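Local atomic coordinates of LbaCas13a H328A (C2c2) (Lachnospiraceae bacterium NK4A179, PDB entry 5WLH), a protein that binds a CRISPR guide RNA and, as a Cas13a-family effector, probably cleaves RNA with a preference for adenosine. Residues 474-478 / 479-483; 1179-1182 / 1183-1186; 1225-1228 / 1229-1232; 1258-1262 / 1263-1267. All blocks are in the same frame, centred on the assembly; numbering follows the deposited sequence. Where two conformers were deposited one is given.

Contact 1. Residues 474-478 / 479-483; sequences GKISE and EYLSG
The carbonyl oxygen of E478 is held from two directions. A water donates to E478 O at 2.7 Å, and the backbone of L481 adds a weak bond, L481 N to E478 O, that is long at 3.4 Å although nearly straight at 165°. The same water accepts from S482 N at 3.1 Å and so spans E478 and S482. One residue earlier, Y480 N donates to S477 O at 3.0 Å. These i+3 bonds make the chain coil briefly before a type I turn, Y480 to G483, takes over.

The apolar side is built on I476. Its CG2 branch lies anti to the backbone N (chi1 -58°, measured to CG1), where it touches Y480 CB at 3.8 Å, while I476 CB meets L481 CD2 at 3.7 Å. S477 CB sits in the plane of the Y480 ring, at its edge, and E479 CB covers part of one ring face. The carboxylates of E478 and E479 stay close, OE1 to OE1 4.2 Å, a proximity likely to be mildly unfavourable.

S477 OG is hydrogen-bonded to D461, and the Y480 ring stacks on Y458, the last residue of helix 429-458. The whole stretch thus forms the connection between strand 470-472 and helix 486-517, packed back against the end of an earlier helix.

Contact 2. Residues 1179-1182 / 1183-1186; sequences MYIN and GLPL
I1181 and L1184 pack closely because a type II beta turn folds the chain between them. L1184 N donates to I1181 O at 3.2 Å, and the N-H points well at the oxygen (163°). Beside this bond the two side chains cross obliquely: I1181 CD1 meets L1184 CD2 at 3.8 Å, and I1181 CB and CG2 each lie 4.0 Å from L1184 CB. L1184 carries its CG opposite the backbone N (chi1 -165°), and chi2 then turns the CD2 branch onto I1181. This is the tight part, several carbon contacts closed by one hydrogen bond.

The other pairing is sparser. M1179 and L1186 meet through M1179 CG and L1186 CD1 alone, at 4.0 Å, where the strand-bound end of the loop swings back past the last turn of helix 1171-1180. The looser, more solvent-accessible side is the corner at G1183, which is partly exposed, whereas M1179, I1181, L1184 and L1186 are buried.

N1182 ND2 is satisfied by R603 O, and N1182 also shares a backbone hydrogen bond with N604. R603 and N604 begin the sequence RNDSFH, which matches the R-X4-H signature of HEPN nuclease domains. The arrangement is a classic type II turn with glycine in its third position, where the positive phi of G1183 (104°) suits a residue without CB. It connects helix 1171-1180 to strand 1187-1189 and, through N1182, lies directly against the probable HEPN motif.

Contact 3. Residues 1225-1228 / 1229-1232; sequences CYAS and GLEI. With nucleotides of chain B.
Just beyond the turn that pairs A1227 with L1230, a single backbone oxygen takes two donors from one guanine: G2 of chain B gives N1 to E1231 O at 2.7 Å and N2 to E1231 O at 2.9 Å. The contact thus engages the Watson-Crick edge of a guide-RNA nucleotide, while E1231 CB approaches O6 of the same base at 3.5 Å.

Two overlapping turns precede this site. A type I turn, closed by S1228 N to C1225 O at 3.0 Å, runs into a type II turn in which L1230 N donates to A1227 O, also at 3.0 Å. G1229 occupies the third position of the second turn with positive phi. L1230 packs back over the first: its CD1 lies 3.6 Å from A1227 CA and 4.3 Å from Y1226 CE1.

The E1231 side chain takes chi1 72°, wedged between its own N and carbonyl, and bends again at chi2; its carboxylate forms a salt bridge with R295 and a hydrogen bond with Y287. Helix 1106-1145 packs against the turns, L1133 and F1136 on L1230 and Y1140 hydrogen-bonded to S1228, as the loop after helix 1205-1216 enters short helix 1230-1233.

Contact 4. Residues 1258-1262 / 1263-1267; sequences FDRSF and LGIYS
Y1266 runs alongside the carbonyl of F1262 before reaching into the protein. Its CB and CG lie 3.5 and 3.8 Å from F1262 O, and CD1 comes to 3.3 Å of F1262 O, which sits near the ring plane at the edge. Further out, CE1 touches F1262 CD1 at 4.4 Å, and at the tip OH donates to L1118 O on helix 1106-1145. The turn of chi1 to -87° lays the ring beside the oxygen that also accepts Y1266 N at 2.9 Å, a nearly linear helical bond (174°).

S1261 supplies the cap of this helix. Its OG, folded between the residue's own N and carbonyl, accepts G1264 N at 2.9 Å, while S1261 O receives I1265 N at 2.9 Å. Lower down, S1267 N and OG both bond L1263 O, from opposite faces of its plane.

In the conformer described, R1260 CD meets I1265 CG1 at 3.7 Å, the side chains crossing at about a right angle, and R1260 has a cation-pi contact with Y1248, part of the sequence RNYIEH that matches a HEPN R-X4-H motif. Chemically, the N-cap hydroxyl gives the first-turn amide of G1264 an acceptor that the helix itself lacks.

How the contacts relate
From the N terminus, contact 1 comes first, closing turns between strand 470-472 and helix 486-517. The other three follow far downstream: contact 2 turns helix 1171-1180 into strand 1187-1189, contact 3 leads the loop after helix 1205-1216 into helix 1230-1233, and contact 4 caps helix 1262-1273. All are local and in series, so none nests within or crosses another. Only contacts 2 and 3 touch, M1179 SD meeting Y1226 CE2 at 3.6 Å, and helix 1106-1145 borders contacts 2, 3 and 4. Contact 3 binds guide RNA, whereas contact 2 lies about 15 Å from nucleic acid at nearest atoms. Contacts 1 and 4, with centres 45 Å apart, are the most widely separated.

Contact 1. Residues 474-478 / 479-483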
loop_
_atom_site.group_PDB
_atom_site.type_symbol
_atom_site.label_atom_id
_atom_site.label_comp_id
_atom_site.label_asym_id
_atom_site.label_seq_id
_atom_site.Cartn_x
_atom_site.Cartn_y
_atom_site.Cartn_z
ATOM N N GLY A 474 10.944 -22.442 18.079
ATOM C CA GLY A 474 10.236 -21.692 19.088
ATOM C C GLY A 474 11.099 -21.192 20.217
ATOM O O GLY A 474 10.560 -20.786 21.249
ATOM N N LYS A 475 12.420 -21.273 20.087
ATOM C CA LYS A 475 13.327 -20.716 21.079
ATOM C C LYS A 475 13.867 -19.419 20.508
ATOM O O LYS A 475 14.260 -19.370 19.336
ATOM C CB LYS A 475 14.471 -21.678 21.423
ATOM C CG LYS A 475 15.367 -22.066 20.280
ATOM C CD LYS A 475 16.757 -22.461 20.808
ATOM C CE LYS A 475 17.306 -23.671 20.076
ATOM N NZ LYS A 475 17.159 -23.518 18.610
ATOM N N ILE A 476 13.863 -18.369 21.324
ATOM C CA ILE A 476 14.210 -17.046 20.819
ATOM C C ILE A 476 15.698 -16.992 20.506
ATOM O O ILE A 476 16.537 -17.354 21.347
ATOM C CB ILE A 476 13.809 -15.961 21.829
ATOM C CG1 ILE A 476 12.306 -16.044 22.099
ATOM C CG2 ILE A 476 14.250 -14.569 21.302
ATOM C CD1 ILE A 476 11.788 -14.996 23.063
ATOM N N SER A 477 16.024 -16.570 19.278
ATOM C CA SER A 477 17.406 -16.384 18.851
ATOM C C SER A 477 18.143 -15.466 19.813
ATOM O O SER A 477 17.562 -14.551 20.399
ATOM C CB SER A 477 17.459 -15.782 17.446
ATOM O OG SER A 477 17.425 -16.790 16.458
ATOM N N GLU A 478 19.457 -15.692 19.935
ATOM C CA GLU A 478 20.244 -15.024 20.972
ATOM C C GLU A 478 20.168 -13.505 20.866
ATOM O O GLU A 478 20.111 -12.811 21.888
ATOM C CB GLU A 478 21.702 -15.488 20.893
ATOM C CG GLU A 478 22.608 -14.915 21.975
ATOM C CD GLU A 478 23.234 -13.585 21.581
ATOM O OE1 GLU A 478 23.727 -13.471 20.438
ATOM O OE2 GLU A 478 23.230 -12.653 22.420
ATOM N N GLU A 479 20.186 -12.967 19.644
ATOM C CA GLU A 479 20.213 -11.516 19.475
ATOM C C GLU A 479 18.916 -10.845 19.916
ATOM O O GLU A 479 18.909 -9.625 20.109
ATOM C CB GLU A 479 20.501 -11.136 18.016
ATOM C CG GLU A 479 21.569 -11.967 17.326
ATOM C CD GLU A 479 21.012 -13.220 16.660
ATOM O OE1 GLU A 479 20.952 -14.278 17.327
ATOM O OE2 GLU A 479 20.640 -13.145 15.464
ATOM N N TYR A 480 17.830 -11.606 20.077
ATOM C CA TYR A 480 16.520 -11.052 20.402
ATOM C C TYR A 480 16.057 -11.384 21.808
ATOM O O TYR A 480 14.973 -10.953 22.203
ATOM C CB TYR A 480 15.491 -11.522 19.360
ATOM C CG TYR A 480 15.916 -11.050 17.999
ATOM C CD1 TYR A 480 15.759 -9.714 17.627
ATOM C CD2 TYR A 480 16.554 -11.908 17.114
ATOM C CE1 TYR A 480 16.181 -9.269 16.395
ATOM C CE2 TYR A 480 16.986 -11.470 15.879
ATOM C CZ TYR A 480 16.792 -10.147 15.525
ATOM O OH TYR A 480 17.216 -9.716 14.298
ATOM N N LEU A 481 16.858 -12.113 22.600
ATOM C CA LEU A 481 16.413 -12.433 23.950
ATOM C C LEU A 481 16.259 -11.178 24.783
ATOM O O LEU A 481 15.426 -11.137 25.694
ATOM C CB LEU A 481 17.396 -13.386 24.633
ATOM C CG LEU A 481 17.239 -14.862 24.283
ATOM C CD1 LEU A 481 18.430 -15.637 24.828
ATOM C CD2 LEU A 481 15.914 -15.418 24.820
ATOM N N SER A 482 17.040 -10.146 24.480
ATOM C CA SER A 482 16.954 -8.883 25.189
ATOM C C SER A 482 15.910 -7.947 24.600
ATOM O O SER A 482 15.803 -6.802 25.051
ATOM C CB SER A 482 18.322 -8.200 25.206
ATOM O OG SER A 482 19.184 -8.887 26.098
ATOM N N GLY A 483 15.156 -8.391 23.607
ATOM C CA GLY A 483 13.987 -7.665 23.153
ATOM C C GLY A 483 14.140 -7.134 21.737
ATOM O O GLY A 483 15.201 -7.200 21.114
HETATM O O HOH W 1 19.883 -10.462 23.226
#

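Contact 2. Residues 1179-1182 / 1183-1186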
loop_
_atom_site.group_PDB
_atom_site.type_symbol
_atom_site.label_atom_id
_atom_site.label_comp_id
_atom_site.label_asym_id
_atom_site.label_seq_id
_atom_site.Cartn_x
_atom_site.Cartn_y
_atom_site.Cartn_z
ATOM N N MET A 1179 4.220 -25.571 5.966
ATOM C CA MET A 1179 3.112 -25.438 5.029
ATOM C C MET A 1179 3.303 -24.261 4.090
ATOM O O MET A 1179 2.746 -24.254 2.993
ATOM C CB MET A 1179 1.790 -25.265 5.775
ATOM C CG MET A 1179 1.345 -26.495 6.513
ATOM S SD MET A 1179 -0.373 -26.283 7.074
ATOM C CE MET A 1179 -0.124 -25.327 8.554
ATOM N N TYR A 1180 4.051 -23.245 4.513
ATOM C CA TYR A 1180 4.106 -21.990 3.786
ATOM C C TYR A 1180 5.443 -21.709 3.122
ATOM O O TYR A 1180 5.582 -20.665 2.470
ATOM C CB TYR A 1180 3.780 -20.837 4.739
ATOM C CG TYR A 1180 2.409 -20.996 5.348
ATOM C CD1 TYR A 1180 1.275 -20.657 4.628
ATOM C CD2 TYR A 1180 2.251 -21.490 6.632
ATOM C CE1 TYR A 1180 0.007 -20.799 5.178
ATOM C CE2 TYR A 1180 0.982 -21.646 7.197
ATOM C CZ TYR A 1180 -0.131 -21.293 6.459
ATOM O OH TYR A 1180 -1.386 -21.454 7.002
ATOM N N ILE A 1181 6.436 -22.570 3.294
ATOM C CA ILE A 1181 7.784 -22.305 2.791
ATOM C C ILE A 1181 8.134 -23.364 1.760
ATOM O O ILE A 1181 8.223 -24.558 2.084
ATOM C CB ILE A 1181 8.821 -22.261 3.915
ATOM C CG1 ILE A 1181 8.548 -21.078 4.837
ATOM C CG2 ILE A 1181 10.243 -22.140 3.338
ATOM C CD1 ILE A 1181 9.297 -21.186 6.166
ATOM N N ASN A 1182 8.290 -22.928 0.514
ATOM C CA ASN A 1182 8.715 -23.797 -0.574
ATOM C C ASN A 1182 10.102 -24.319 -0.265
ATOM O O ASN A 1182 11.033 -23.532 -0.085
ATOM C CB ASN A 1182 8.720 -23.006 -1.884
ATOM C CG ASN A 1182 8.701 -23.883 -3.121
ATOM O OD1 ASN A 1182 9.017 -25.079 -3.074
ATOM N ND2 ASN A 1182 8.321 -23.286 -4.247
ATOM N N GLY A 1183 10.238 -25.643 -0.183
ATOM C CA GLY A 1183 11.516 -26.256 0.106
ATOM C C GLY A 1183 11.663 -26.772 1.521
ATOM O O GLY A 1183 12.673 -27.407 1.825
ATOM N N LEU A 1184 10.700 -26.508 2.397
ATOM C CA LEU A 1184 10.781 -26.981 3.767
ATOM C C LEU A 1184 10.004 -28.284 3.877
ATOM O O LEU A 1184 8.775 -28.277 3.687
ATOM C CB LEU A 1184 10.212 -25.929 4.725
ATOM C CG LEU A 1184 10.496 -26.053 6.215
ATOM C CD1 LEU A 1184 12.002 -26.245 6.503
ATOM C CD2 LEU A 1184 9.964 -24.799 6.923
ATOM N N PRO A 1185 10.659 -29.409 4.158
ATOM C CA PRO A 1185 9.945 -30.696 4.246
ATOM C C PRO A 1185 8.884 -30.716 5.336
ATOM O O PRO A 1185 9.033 -30.104 6.396
ATOM C CB PRO A 1185 11.066 -31.687 4.578
ATOM C CG PRO A 1185 12.300 -31.069 3.988
ATOM C CD PRO A 1185 12.123 -29.586 4.198
ATOM N N LEU A 1186 7.843 -31.514 5.100
ATOM C CA LEU A 1186 6.818 -31.758 6.099
ATOM C C LEU A 1186 6.813 -33.253 6.418
ATOM O O LEU A 1186 7.011 -34.085 5.521
ATOM C CB LEU A 1186 5.456 -31.299 5.592
ATOM C CG LEU A 1186 4.434 -30.925 6.664
ATOM C CD1 LEU A 1186 3.617 -29.725 6.216
ATOM C CD2 LEU A 1186 3.535 -32.121 6.952
#

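Contact 3. Residues 1225-1228 / 1229-1232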
loop_
_atom_site.group_PDB
_atom_site.type_symbol
_atom_site.label_atom_id
_atom_site.label_comp_id
_atom_site.label_asym_id
_atom_site.label_seq_id
_atom_site.Cartn_x
_atom_site.Cartn_y
_atom_site.Cartn_z
ATOM N N CYS A 1225 -6.671 -29.761 13.880
ATOM C CA CYS A 1225 -5.639 -28.932 14.492
ATOM C C CYS A 1225 -5.310 -27.717 13.626
ATOM O O CYS A 1225 -5.055 -26.625 14.145
ATOM C CB CYS A 1225 -4.381 -29.769 14.731
ATOM S SG CYS A 1225 -2.984 -28.843 15.414
ATOM N N TYR A 1226 -5.292 -27.892 12.306
ATOM C CA TYR A 1226 -4.992 -26.771 11.411
ATOM C C TYR A 1226 -5.931 -25.602 11.669
ATOM O O TYR A 1226 -5.510 -24.434 11.685
ATOM C CB TYR A 1226 -5.111 -27.243 9.964
ATOM C CG TYR A 1226 -5.011 -26.179 8.904
ATOM C CD1 TYR A 1226 -6.138 -25.464 8.504
ATOM C CD2 TYR A 1226 -3.799 -25.910 8.268
ATOM C CE1 TYR A 1226 -6.063 -24.509 7.537
ATOM C CE2 TYR A 1226 -3.717 -24.946 7.278
ATOM C CZ TYR A 1226 -4.862 -24.251 6.923
ATOM O OH TYR A 1226 -4.823 -23.296 5.943
ATOM N N ALA A 1227 -7.205 -25.903 11.881
ATOM C CA ALA A 1227 -8.235 -24.898 12.085
ATOM C C ALA A 1227 -8.392 -24.484 13.542
ATOM O O ALA A 1227 -9.290 -23.689 13.846
ATOM C CB ALA A 1227 -9.580 -25.413 11.545
ATOM N N SER A 1228 -7.565 -25.004 14.455
ATOM C CA SER A 1228 -7.725 -24.658 15.862
ATOM C C SER A 1228 -7.500 -23.167 16.055
ATOM O O SER A 1228 -6.530 -22.603 15.540
ATOM C CB SER A 1228 -6.760 -25.460 16.737
ATOM O OG SER A 1228 -7.105 -25.317 18.106
ATOM N N GLY A 1229 -8.434 -22.517 16.747
ATOM C CA GLY A 1229 -8.366 -21.086 16.942
ATOM C C GLY A 1229 -8.849 -20.246 15.775
ATOM O O GLY A 1229 -9.075 -19.047 15.960
ATOM N N LEU A 1230 -9.054 -20.833 14.587
ATOM C CA LEU A 1230 -9.367 -20.022 13.413
ATOM C C LEU A 1230 -10.743 -19.372 13.474
ATOM O O LEU A 1230 -11.020 -18.499 12.646
ATOM C CB LEU A 1230 -9.264 -20.849 12.130
ATOM C CG LEU A 1230 -7.846 -21.215 11.694
ATOM C CD1 LEU A 1230 -7.875 -21.764 10.288
ATOM C CD2 LEU A 1230 -6.897 -20.012 11.835
ATOM N N GLU A 1231 -11.594 -19.751 14.438
ATOM C CA GLU A 1231 -12.824 -18.995 14.673
ATOM C C GLU A 1231 -12.556 -17.521 15.012
ATOM O O GLU A 1231 -13.439 -16.681 14.802
ATOM C CB GLU A 1231 -13.629 -19.662 15.790
ATOM C CG GLU A 1231 -13.040 -19.495 17.195
ATOM C CD GLU A 1231 -11.963 -20.521 17.527
ATOM O OE1 GLU A 1231 -11.744 -21.462 16.727
ATOM O OE2 GLU A 1231 -11.332 -20.364 18.591
ATOM N N ILE A 1232 -11.369 -17.205 15.544
ATOM C CA ILE A 1232 -10.945 -15.834 15.818
ATOM C C ILE A 1232 -10.507 -15.145 14.539
ATOM O O ILE A 1232 -10.749 -13.948 14.339
ATOM C CB ILE A 1232 -9.805 -15.861 16.858
ATOM C CG1 ILE A 1232 -10.303 -16.488 18.160
ATOM C CG2 ILE A 1232 -9.207 -14.487 17.106
ATOM C CD1 ILE A 1232 -11.351 -15.658 18.840
ATOM P P G B 2 -24.654 -18.257 12.190
ATOM O OP1 G B 2 -26.040 -17.890 11.775
ATOM O OP2 G B 2 -23.959 -19.383 11.515
ATOM O "O5'" G B 2 -23.724 -16.961 12.095
ATOM C "C5'" G B 2 -24.011 -15.798 12.868
ATOM C "C4'" G B 2 -22.899 -14.774 12.834
ATOM O "O4'" G B 2 -21.698 -15.303 13.464
ATOM C "C3'" G B 2 -22.467 -14.295 11.449
ATOM O "O3'" G B 2 -22.047 -12.943 11.565
ATOM C "C2'" G B 2 -21.240 -15.150 11.174
ATOM O "O2'" G B 2 -20.354 -14.631 10.205
ATOM C "C1'" G B 2 -20.610 -15.199 12.559
ATOM N N9 G B 2 -19.729 -16.344 12.749
ATOM C C8 G B 2 -20.119 -17.655 12.617
ATOM N N7 G B 2 -19.140 -18.484 12.829
ATOM C C5 G B 2 -18.048 -17.666 13.096
ATOM C C6 G B 2 -16.708 -18.039 13.407
ATOM O O6 G B 2 -16.244 -19.177 13.479
ATOM N N1 G B 2 -15.895 -16.941 13.641
ATOM C C2 G B 2 -16.309 -15.635 13.567
ATOM N N2 G B 2 -15.348 -14.720 13.833
ATOM N N3 G B 2 -17.569 -15.269 13.276
ATOM C C4 G B 2 -18.384 -16.337 13.063
#

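Contact 4. Residues 1258-1262 / 1263-1267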
loop_
_atom_site.group_PDB
_atom_site.type_symbol
_atom_site.label_atom_id
_atom_site.label_comp_id
_atom_site.label_asym_id
_atom_site.label_seq_id
_atom_site.Cartn_x
_atom_site.Cartn_y
_atom_site.Cartn_z
ATOM N N PHE A 1258 -15.234 -14.694 -16.493
ATOM C CA PHE A 1258 -15.964 -13.429 -16.373
ATOM C C PHE A 1258 -17.313 -13.621 -15.689
ATOM O O PHE A 1258 -18.292 -12.939 -16.007
ATOM C CB PHE A 1258 -16.144 -12.757 -17.742
ATOM C CG PHE A 1258 -14.853 -12.505 -18.468
ATOM C CD1 PHE A 1258 -14.084 -11.386 -18.176
ATOM C CD2 PHE A 1258 -14.389 -13.395 -19.426
ATOM C CE1 PHE A 1258 -12.881 -11.156 -18.835
ATOM C CE2 PHE A 1258 -13.179 -13.170 -20.086
ATOM C CZ PHE A 1258 -12.425 -12.048 -19.790
ATOM N N ASP A 1259 -17.384 -14.561 -14.750
ATOM C CA ASP A 1259 -18.617 -14.782 -14.009
ATOM C C ASP A 1259 -18.819 -13.735 -12.926
ATOM O O ASP A 1259 -19.937 -13.583 -12.417
ATOM C CB ASP A 1259 -18.607 -16.171 -13.380
ATOM C CG ASP A 1259 -17.317 -16.457 -12.650
ATOM O OD1 ASP A 1259 -16.237 -16.293 -13.257
ATOM O OD2 ASP A 1259 -17.386 -16.822 -11.462
ATOM N N ARG A 1260 -17.768 -13.014 -12.558
ATOM C CA ARG A 1260 -17.886 -11.913 -11.620
ATOM C C ARG A 1260 -17.021 -10.765 -12.107
ATOM O O ARG A 1260 -16.160 -10.930 -12.974
ATOM C CB ARG A 1260 -17.487 -12.322 -10.198
ATOM C CG ARG A 1260 -16.115 -12.945 -10.086
ATOM C CD ARG A 1260 -15.950 -13.629 -8.735
ATOM N NE ARG A 1260 -16.301 -15.043 -8.793
ATOM C CZ ARG A 1260 -16.119 -15.901 -7.795
ATOM N NH1 ARG A 1260 -15.591 -15.489 -6.652
ATOM N NH2 ARG A 1260 -16.467 -17.171 -7.941
ATOM N N SER A 1261 -17.267 -9.597 -11.539
ATOM C CA SER A 1261 -16.585 -8.377 -11.926
ATOM C C SER A 1261 -15.449 -8.092 -10.964
ATOM O O SER A 1261 -15.363 -8.667 -9.882
ATOM C CB SER A 1261 -17.556 -7.208 -11.915
ATOM O OG SER A 1261 -18.189 -7.172 -10.653
ATOM N N PHE A 1262 -14.572 -7.178 -11.378
ATOM C CA PHE A 1262 -13.596 -6.632 -10.448
ATOM C C PHE A 1262 -14.283 -6.052 -9.218
ATOM O O PHE A 1262 -13.856 -6.285 -8.091
ATOM C CB PHE A 1262 -12.731 -5.591 -11.161
ATOM C CG PHE A 1262 -11.522 -6.195 -11.831
ATOM C CD1 PHE A 1262 -10.525 -6.795 -11.069
ATOM C CD2 PHE A 1262 -11.394 -6.191 -13.210
ATOM C CE1 PHE A 1262 -9.402 -7.360 -11.666
ATOM C CE2 PHE A 1262 -10.268 -6.760 -13.825
ATOM C CZ PHE A 1262 -9.271 -7.340 -13.051
ATOM N N LEU A 1263 -15.365 -5.289 -9.410
ATOM C CA LEU A 1263 -16.077 -4.765 -8.249
ATOM C C LEU A 1263 -16.609 -5.881 -7.372
ATOM O O LEU A 1263 -16.620 -5.760 -6.145
ATOM C CB LEU A 1263 -17.231 -3.862 -8.685
ATOM C CG LEU A 1263 -16.801 -2.440 -9.022
ATOM C CD1 LEU A 1263 -18.014 -1.715 -9.560
ATOM C CD2 LEU A 1263 -16.262 -1.707 -7.791
ATOM N N GLY A 1264 -17.072 -6.970 -7.985
ATOM C CA GLY A 1264 -17.592 -8.071 -7.193
ATOM C C GLY A 1264 -16.503 -8.787 -6.415
ATOM O O GLY A 1264 -16.733 -9.252 -5.297
ATOM N N ILE A 1265 -15.318 -8.907 -7.009
ATOM C CA ILE A 1265 -14.206 -9.538 -6.305
ATOM C C ILE A 1265 -13.733 -8.644 -5.171
ATOM O O ILE A 1265 -13.569 -9.098 -4.033
ATOM C CB ILE A 1265 -13.068 -9.862 -7.282
ATOM C CG1 ILE A 1265 -13.505 -10.940 -8.278
ATOM C CG2 ILE A 1265 -11.818 -10.362 -6.503
ATOM C CD1 ILE A 1265 -12.751 -10.879 -9.613
ATOM N N TYR A 1266 -13.526 -7.352 -5.464
ATOM C CA TYR A 1266 -13.169 -6.413 -4.408
ATOM C C TYR A 1266 -14.243 -6.393 -3.328
ATOM O O TYR A 1266 -13.937 -6.301 -2.132
ATOM C CB TYR A 1266 -12.951 -5.018 -5.002
ATOM C CG TYR A 1266 -11.531 -4.812 -5.478
ATOM C CD1 TYR A 1266 -11.077 -5.408 -6.648
ATOM C CD2 TYR A 1266 -10.633 -4.052 -4.722
ATOM C CE1 TYR A 1266 -9.751 -5.240 -7.073
ATOM C CE2 TYR A 1266 -9.320 -3.879 -5.132
ATOM C CZ TYR A 1266 -8.884 -4.491 -6.287
ATOM O OH TYR A 1266 -7.578 -4.329 -6.686
ATOM N N SER A 1267 -15.513 -6.521 -3.729
ATOM C CA SER A 1267 -16.589 -6.561 -2.743
ATOM C C SER A 1267 -16.440 -7.767 -1.833
ATOM O O SER A 1267 -16.663 -7.666 -0.621
ATOM C CB SER A 1267 -17.968 -6.622 -3.424
ATOM O OG SER A 1267 -18.252 -5.437 -4.118
#